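Side-chain contacts in uricase (Arthrobacter globiformis, PDB 2YZC), which catalyses the oxidation of uric acid by oxygen to 5-hydroxyisourate, which is then processed to (S)-allantoin: residues S205-G208 against L209-A213; T225-E228 against M229-V233; V255-Q258 against P259-Q262. All coordinates share one frame; numbering follows the deposited sequence.

Interaction 1: residues S205-G208 against L209-A213; sequences SVRG and LLLKA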
loop_
_atom_site.group_PDB
_atom_site.type_symbol
_atom_site.label_atom_id
_atom_site.label_comp_id
_atom_site.label_asym_id
_atom_site.label_seq_id
_atom_site.Cartn_x
_atom_site.Cartn_y
_atom_site.Cartn_z
ATOM N N SER A 205 1.609 11.503 27.797
ATOM C CA SER A 205 2.452 10.899 28.817
ATOM C C SER A 205 2.854 9.481 28.437
ATOM O O SER A 205 4.020 9.100 28.569
ATOM C CB SER A 205 1.723 10.869 30.163
ATOM O OG SER A 205 2.459 10.100 31.097
ATOM N N VAL A 206 1.883 8.697 27.978
ATOM C CA VAL A 206 2.146 7.316 27.592
ATOM C C VAL A 206 3.164 7.276 26.453
ATOM O O VAL A 206 4.135 6.521 26.506
ATOM C CB VAL A 206 0.830 6.600 27.195
ATOM C CG1 VAL A 206 1.122 5.245 26.568
ATOM C CG2 VAL A 206 -0.034 6.401 28.444
ATOM N N ARG A 207 2.957 8.105 25.435
ATOM C CA ARG A 207 3.895 8.156 24.312
ATOM C C ARG A 207 5.312 8.418 24.834
ATOM O O ARG A 207 6.266 7.738 24.452
ATOM C CB ARG A 207 3.486 9.268 23.337
ATOM C CG ARG A 207 4.498 9.554 22.239
ATOM C CD ARG A 207 4.016 10.695 21.348
ATOM N NE ARG A 207 4.987 11.037 20.315
ATOM C CZ ARG A 207 6.152 11.634 20.542
ATOM N NH1 ARG A 207 6.504 11.969 21.776
ATOM N NH2 ARG A 207 6.972 11.894 19.531
ATOM N N GLY A 208 5.443 9.407 25.710
ATOM C CA GLY A 208 6.746 9.739 26.263
ATOM C C GLY A 208 7.363 8.619 27.089
ATOM O O GLY A 208 8.573 8.397 27.037
ATOM N N LEU A 209 6.542 7.913 27.859
ATOM C CA LEU A 209 7.038 6.816 28.691
ATOM C C LEU A 209 7.534 5.649 27.838
ATOM O O LEU A 209 8.535 5.005 28.166
ATOM C CB LEU A 209 5.941 6.334 29.639
ATOM C CG LEU A 209 5.469 7.357 30.675
ATOM C CD1 LEU A 209 4.230 6.844 31.394
ATOM C CD2 LEU A 209 6.597 7.631 31.659
ATOM N N LEU A 210 6.828 5.376 26.747
ATOM C CA LEU A 210 7.213 4.290 25.849
ATOM C C LEU A 210 8.537 4.622 25.169
ATOM O O LEU A 210 9.438 3.788 25.100
ATOM C CB LEU A 210 6.136 4.064 24.785
ATOM C CG LEU A 210 4.778 3.540 25.260
ATOM C CD1 LEU A 210 3.798 3.527 24.099
ATOM C CD2 LEU A 210 4.938 2.134 25.829
ATOM N N LEU A 211 8.643 5.849 24.670
ATOM C CA LEU A 211 9.854 6.294 23.989
ATOM C C LEU A 211 11.039 6.277 24.947
ATOM O O LEU A 211 12.140 5.860 24.581
ATOM C CB LEU A 211 9.645 7.706 23.438
ATOM C CG LEU A 211 9.506 7.927 21.924
ATOM C CD1 LEU A 211 9.015 6.679 21.216
ATOM C CD2 LEU A 211 8.569 9.107 21.691
ATOM N N LYS A 212 10.800 6.727 26.177
ATOM C CA LYS A 212 11.839 6.780 27.200
ATOM C C LYS A 212 12.356 5.396 27.573
ATOM O O LYS A 212 13.566 5.181 27.654
ATOM C CB LYS A 212 11.310 7.482 28.453
ATOM C CG LYS A 212 12.303 7.526 29.612
ATOM C CD LYS A 212 11.682 8.182 30.840
ATOM C CE LYS A 212 12.627 8.155 32.033
ATOM N NZ LYS A 212 13.885 8.908 31.766
ATOM N N ALA A 213 11.440 4.462 27.810
ATOM C CA ALA A 213 11.828 3.104 28.175
ATOM C C ALA A 213 12.556 2.431 27.017
ATOM O O ALA A 213 13.536 1.717 27.222
ATOM C CB ALA A 213 10.599 2.290 28.564
#
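Ser205 O takes the amide of Leu209 in the first of four consecutive i to i+4 bonds of one continuous helix. The pairs Val206 O with Leu210 N, Arg207 O with Leu211 N and Gly208 O with Lys212 N follow. The angles at their hydrogens lie between 152° and 166°.

The side chains meet one turn apart. Val206 and Leu210 run side by side and point the same way, with CG1 of Val206 4.0 Å from CD1 of Leu210. Leu209 packs its CD1 3.7 Å from OG of Ser205, and its CG lies 3.1 Å from Ser205 O. Arg207 is extended from CG to NE, which carries its guanidinium across Leu211. There CD2 of Leu211 sits over one face, near the rim, 3.5 Å from NH1 of Arg207. The charge of Arg207 is paired by NE with Glu131, and Lys212 bridges to Glu216. Leu211 also packs on Ile118 of a neighbouring subunit.

Helix 199-216 lies on the sheet beside helix 222-236. Val206 and Leu210 face strand 182-192, Leu211 packs on strand 143-157, and Leu209 and Leu210 meet helix 222-236.

Interaction 2: residues T225-E228 against M229-V233; sequences TMYE and MGRAV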
loop_
_atom_site.group_PDB
_atom_site.type_symbol
_atom_site.label_atom_id
_atom_site.label_comp_id
_atom_site.label_asym_id
_atom_site.label_seq_id
_atom_site.Cartn_x
_atom_site.Cartn_y
_atom_site.Cartn_z
ATOM N N THR A 225 12.845 -5.091 26.604
ATOM C CA THR A 225 12.585 -3.701 26.266
ATOM C C THR A 225 11.076 -3.458 26.292
ATOM O O THR A 225 10.612 -2.431 26.778
ATOM C CB THR A 225 13.143 -3.362 24.865
ATOM O OG1 THR A 225 14.577 -3.396 24.911
ATOM C CG2 THR A 225 12.672 -1.973 24.403
ATOM N N MET A 226 10.314 -4.416 25.780
ATOM C CA MET A 226 8.864 -4.287 25.749
ATOM C C MET A 226 8.268 -4.335 27.157
ATOM O O MET A 226 7.335 -3.596 27.471
ATOM C CB MET A 226 8.253 -5.392 24.885
ATOM C CG MET A 226 6.731 -5.353 24.820
ATOM S SD MET A 226 6.070 -6.582 23.680
ATOM C CE MET A 226 6.667 -8.098 24.477
ATOM N N TYR A 227 8.809 -5.203 28.005
ATOM C CA TYR A 227 8.309 -5.315 29.367
ATOM C C TYR A 227 8.531 -3.994 30.104
ATOM O O TYR A 227 7.632 -3.505 30.778
ATOM C CB TYR A 227 9.016 -6.461 30.097
ATOM C CG TYR A 227 8.584 -6.628 31.534
ATOM C CD1 TYR A 227 7.388 -7.262 31.855
ATOM C CD2 TYR A 227 9.361 -6.120 32.570
ATOM C CE1 TYR A 227 6.976 -7.386 33.183
ATOM C CE2 TYR A 227 8.961 -6.236 33.894
ATOM C CZ TYR A 227 7.768 -6.867 34.193
ATOM O OH TYR A 227 7.372 -6.961 35.506
ATOM N N GLU A 228 9.722 -3.414 29.967
ATOM C CA GLU A 228 10.031 -2.143 30.624
ATOM C C GLU A 228 9.127 -1.014 30.129
ATOM O O GLU A 228 8.717 -0.148 30.908
ATOM C CB GLU A 228 11.499 -1.773 30.402
ATOM C CG GLU A 228 12.459 -2.705 31.126
ATOM C CD GLU A 228 12.196 -2.758 32.626
ATOM O OE1 GLU A 228 12.191 -3.873 33.189
ATOM O OE2 GLU A 228 12.001 -1.690 33.243
ATOM N N MET A 229 8.829 -1.012 28.833
ATOM C CA MET A 229 7.944 0.004 28.267
ATOM C C MET A 229 6.556 -0.123 28.904
ATOM O O MET A 229 5.971 0.866 29.342
ATOM C CB MET A 229 7.849 -0.166 26.745
ATOM C CG MET A 229 9.120 0.239 25.999
ATOM S SD MET A 229 9.209 -0.366 24.290
ATOM C CE MET A 229 7.849 0.565 23.520
ATOM N N GLY A 230 6.040 -1.346 28.968
ATOM C CA GLY A 230 4.729 -1.564 29.554
ATOM C C GLY A 230 4.648 -1.266 31.042
ATOM O O GLY A 230 3.663 -0.694 31.510
ATOM N N ARG A 231 5.680 -1.653 31.787
ATOM C CA ARG A 231 5.715 -1.430 33.229
ATOM C C ARG A 231 5.688 0.058 33.564
ATOM O O ARG A 231 4.988 0.483 34.479
ATOM C CB ARG A 231 6.972 -2.071 33.839
ATOM C CG ARG A 231 7.056 -1.951 35.356
ATOM C CD ARG A 231 8.182 -2.812 35.931
ATOM N NE ARG A 231 9.509 -2.314 35.583
ATOM C CZ ARG A 231 10.064 -1.225 36.109
ATOM N NH1 ARG A 231 9.408 -0.512 37.014
ATOM N NH2 ARG A 231 11.280 -0.849 35.733
ATOM N N ALA A 232 6.453 0.846 32.819
ATOM C CA ALA A 232 6.505 2.286 33.048
ATOM C C ALA A 232 5.117 2.914 32.917
ATOM O O ALA A 232 4.761 3.819 33.671
ATOM C CB ALA A 232 7.468 2.938 32.054
ATOM N N VAL A 233 4.338 2.433 31.954
ATOM C CA VAL A 233 2.997 2.962 31.739
ATOM C C VAL A 233 2.054 2.616 32.895
ATOM O O VAL A 233 1.413 3.504 33.474
ATOM C CB VAL A 233 2.412 2.433 30.407
ATOM C CG1 VAL A 233 0.934 2.769 30.300
ATOM C CG2 VAL A 233 3.171 3.055 29.237
#
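Glu228 and Arg231 form a salt bridge three residues apart on the helix. OE2 of Glu228 accepts from NH2 of Arg231 at 2.7 Å through its syn lone pair. The N-H...O angle is 144°, and the oxygen is tilted out of the guanidinium plane. Both chains are bent, Glu228 at chi2 (-57°) and Arg231 at chi3, and these bends bring the charged groups alongside each other. Arg231 also reaches Glu235 through NH1. With an alanine in place of Glu228, NH2 of Arg231 would probably lose its carboxylate, and the guanidinium would then depend on Glu235 through NH1.

Backbone hydrogen bonds join Thr225 to Met229, Met226 to Gly230, Tyr227 to Arg231 and Glu228 to Ala232. Thr225 OG1 is hydrogen-bonded to Ser219 OG. This is helix 222-236, the second of the helix pair laid against the antiparallel sheet in the second T-fold half of uricase.

CG2 of Thr225 touches SD of Met229 at 3.8 Å, the two side chains crossing at a slant. CE2 of Tyr227 meets CD of Arg231 at 4.1 Å, an oblique approach. Met226 packs on strands 240-254 and 276-285, and on His56 of a neighbouring subunit.

Interaction 3: residues V255-Q258 against P259-Q262; sequences VDLQ and PFGQ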
loop_
_atom_site.group_PDB
_atom_site.type_symbol
_atom_site.label_atom_id
_atom_site.label_comp_id
_atom_site.label_asym_id
_atom_site.label_seq_id
_atom_site.Cartn_x
_atom_site.Cartn_y
_atom_site.Cartn_z
ATOM N N VAL A 255 26.400 -5.459 7.233
ATOM C CA VAL A 255 26.926 -5.998 5.989
ATOM C C VAL A 255 28.358 -6.510 6.114
ATOM O O VAL A 255 29.205 -5.875 6.738
ATOM C CB VAL A 255 26.852 -4.936 4.858
ATOM C CG1 VAL A 255 27.374 -5.518 3.550
ATOM C CG2 VAL A 255 25.399 -4.476 4.686
ATOM N N ASP A 256 28.612 -7.673 5.524
ATOM C CA ASP A 256 29.942 -8.263 5.551
ATOM C C ASP A 256 30.733 -7.700 4.383
ATOM O O ASP A 256 30.473 -8.031 3.226
ATOM C CB ASP A 256 29.866 -9.785 5.445
ATOM C CG ASP A 256 31.243 -10.427 5.344
ATOM O OD1 ASP A 256 32.207 -9.852 5.891
ATOM O OD2 ASP A 256 31.355 -11.505 4.730
ATOM N N LEU A 257 31.685 -6.829 4.700
ATOM C CA LEU A 257 32.519 -6.189 3.695
ATOM C C LEU A 257 33.909 -6.817 3.611
ATOM O O LEU A 257 34.733 -6.389 2.809
ATOM C CB LEU A 257 32.658 -4.695 4.011
ATOM C CG LEU A 257 31.335 -3.937 4.171
ATOM C CD1 LEU A 257 31.605 -2.490 4.582
ATOM C CD2 LEU A 257 30.568 -3.993 2.869
ATOM N N GLN A 258 34.171 -7.828 4.434
ATOM C CA GLN A 258 35.482 -8.470 4.421
ATOM C C GLN A 258 35.867 -8.997 3.041
ATOM O O GLN A 258 37.037 -8.952 2.660
ATOM C CB GLN A 258 35.534 -9.582 5.467
ATOM C CG GLN A 258 35.384 -9.039 6.874
ATOM C CD GLN A 258 35.570 -10.094 7.947
ATOM O OE1 GLN A 258 35.581 -9.780 9.135
ATOM N NE2 GLN A 258 35.717 -11.346 7.536
ATOM N N PRO A 259 34.890 -9.501 2.268
ATOM C CA PRO A 259 35.241 -10.000 0.936
ATOM C C PRO A 259 35.772 -8.878 0.042
ATOM O O PRO A 259 36.372 -9.134 -0.999
ATOM C CB PRO A 259 33.922 -10.571 0.426
ATOM C CG PRO A 259 33.270 -11.057 1.683
ATOM C CD PRO A 259 33.518 -9.903 2.628
ATOM N N PHE A 260 35.556 -7.634 0.459
ATOM C CA PHE A 260 36.018 -6.478 -0.306
ATOM C C PHE A 260 37.238 -5.843 0.361
ATOM O O PHE A 260 37.661 -4.747 -0.011
ATOM C CB PHE A 260 34.889 -5.452 -0.426
ATOM C CG PHE A 260 33.575 -6.053 -0.826
ATOM C CD1 PHE A 260 32.409 -5.714 -0.149
ATOM C CD2 PHE A 260 33.504 -6.981 -1.861
ATOM C CE1 PHE A 260 31.189 -6.295 -0.494
ATOM C CE2 PHE A 260 32.291 -7.567 -2.215
ATOM C CZ PHE A 260 31.132 -7.224 -1.529
ATOM N N GLY A 261 37.788 -6.538 1.356
ATOM C CA GLY A 261 38.961 -6.055 2.064
ATOM C C GLY A 261 38.727 -4.932 3.055
ATOM O O GLY A 261 39.627 -4.135 3.305
ATOM N N GLN A 262 37.530 -4.872 3.635
ATOM C CA GLN A 262 37.205 -3.818 4.591
ATOM C C GLN A 262 36.552 -4.391 5.842
ATOM O O GLN A 262 35.963 -5.467 5.810
ATOM C CB GLN A 262 36.199 -2.821 3.996
ATOM C CG GLN A 262 36.435 -2.372 2.557
ATOM C CD GLN A 262 35.218 -1.646 1.985
ATOM O OE1 GLN A 262 35.090 -0.425 2.099
ATOM N NE2 GLN A 262 34.304 -2.406 1.387
HETATM O O HOH W 1 33.097 -6.316 7.117
#
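Leu257 O accepts from the amides of both Phe260 and Gln262. Phe260 N lies 2.8 Å from it, and Gln262 N, from the other face of the carbonyl plane, lies 3.3 Å from the same Leu257 O. Both donors stand about 50° out of that plane. The side chain of Leu257 has its CG anti to the carbonyl carbon (chi1 -55°). CD2 then meets the edge of the Phe260 ring in the ring plane, 3.9 Å from CD1 of Phe260. On the other flank, CB of Leu257 is about 4.0 Å from CB of Gln262. A water accepts from Leu257 N and donates to Gln262 O, which adds a further link between the two ends of the turn.

Gln258 O accepts from Gly261 N at 2.8 Å. The amide of Gln258 is bonded to Asp256 OD1 at 3.2 Å, met from above the carboxylate plane, which makes an Asx turn. The CA of Gln258 also makes a CA-H...O contact with Gln262 O.

Pro259 has no amide hydrogen to give and contributes its ring. Its CD packs against the Asp256 carboxylate, 3.4 Å from OD2 of Asp256, while its CB lies over one face of the Phe260 ring. Leu257 packs on Arg79 of a neighbouring subunit, and Phe260 on Asn72 of that subunit and on Lys170 of another.

Gly261 takes the positive phi (75°) of the residue at which a Schellman turn ends. The pair of bonds Gln262 N to Leu257 O and Gly261 N to Gln258 O is the 6→1 and 5→2 pattern of a Schellman motif. Here it closes a short 3-10 turn in the loop between strands 240-254 and 268-271.

The three interactions come in series along the chain, all in its second half. Interactions 1 and 2 lie on the successive helices 199-216 and 222-236. Their centres are about 9 Å apart and they touch, with CB of Ala213 3.5 Å from CA of Met229. Together they join the two helices packed side by side on the sheet. Interaction 2 is the one near the ligand site, with the Thr225 side chain about 8 Å from a bound allantoate. Interaction 3 is remote, its centre about 38 Å from the centres of both others. It belongs to a loop after strand 240-254, at the periphery of the chain, where subunits of the tetramer meet.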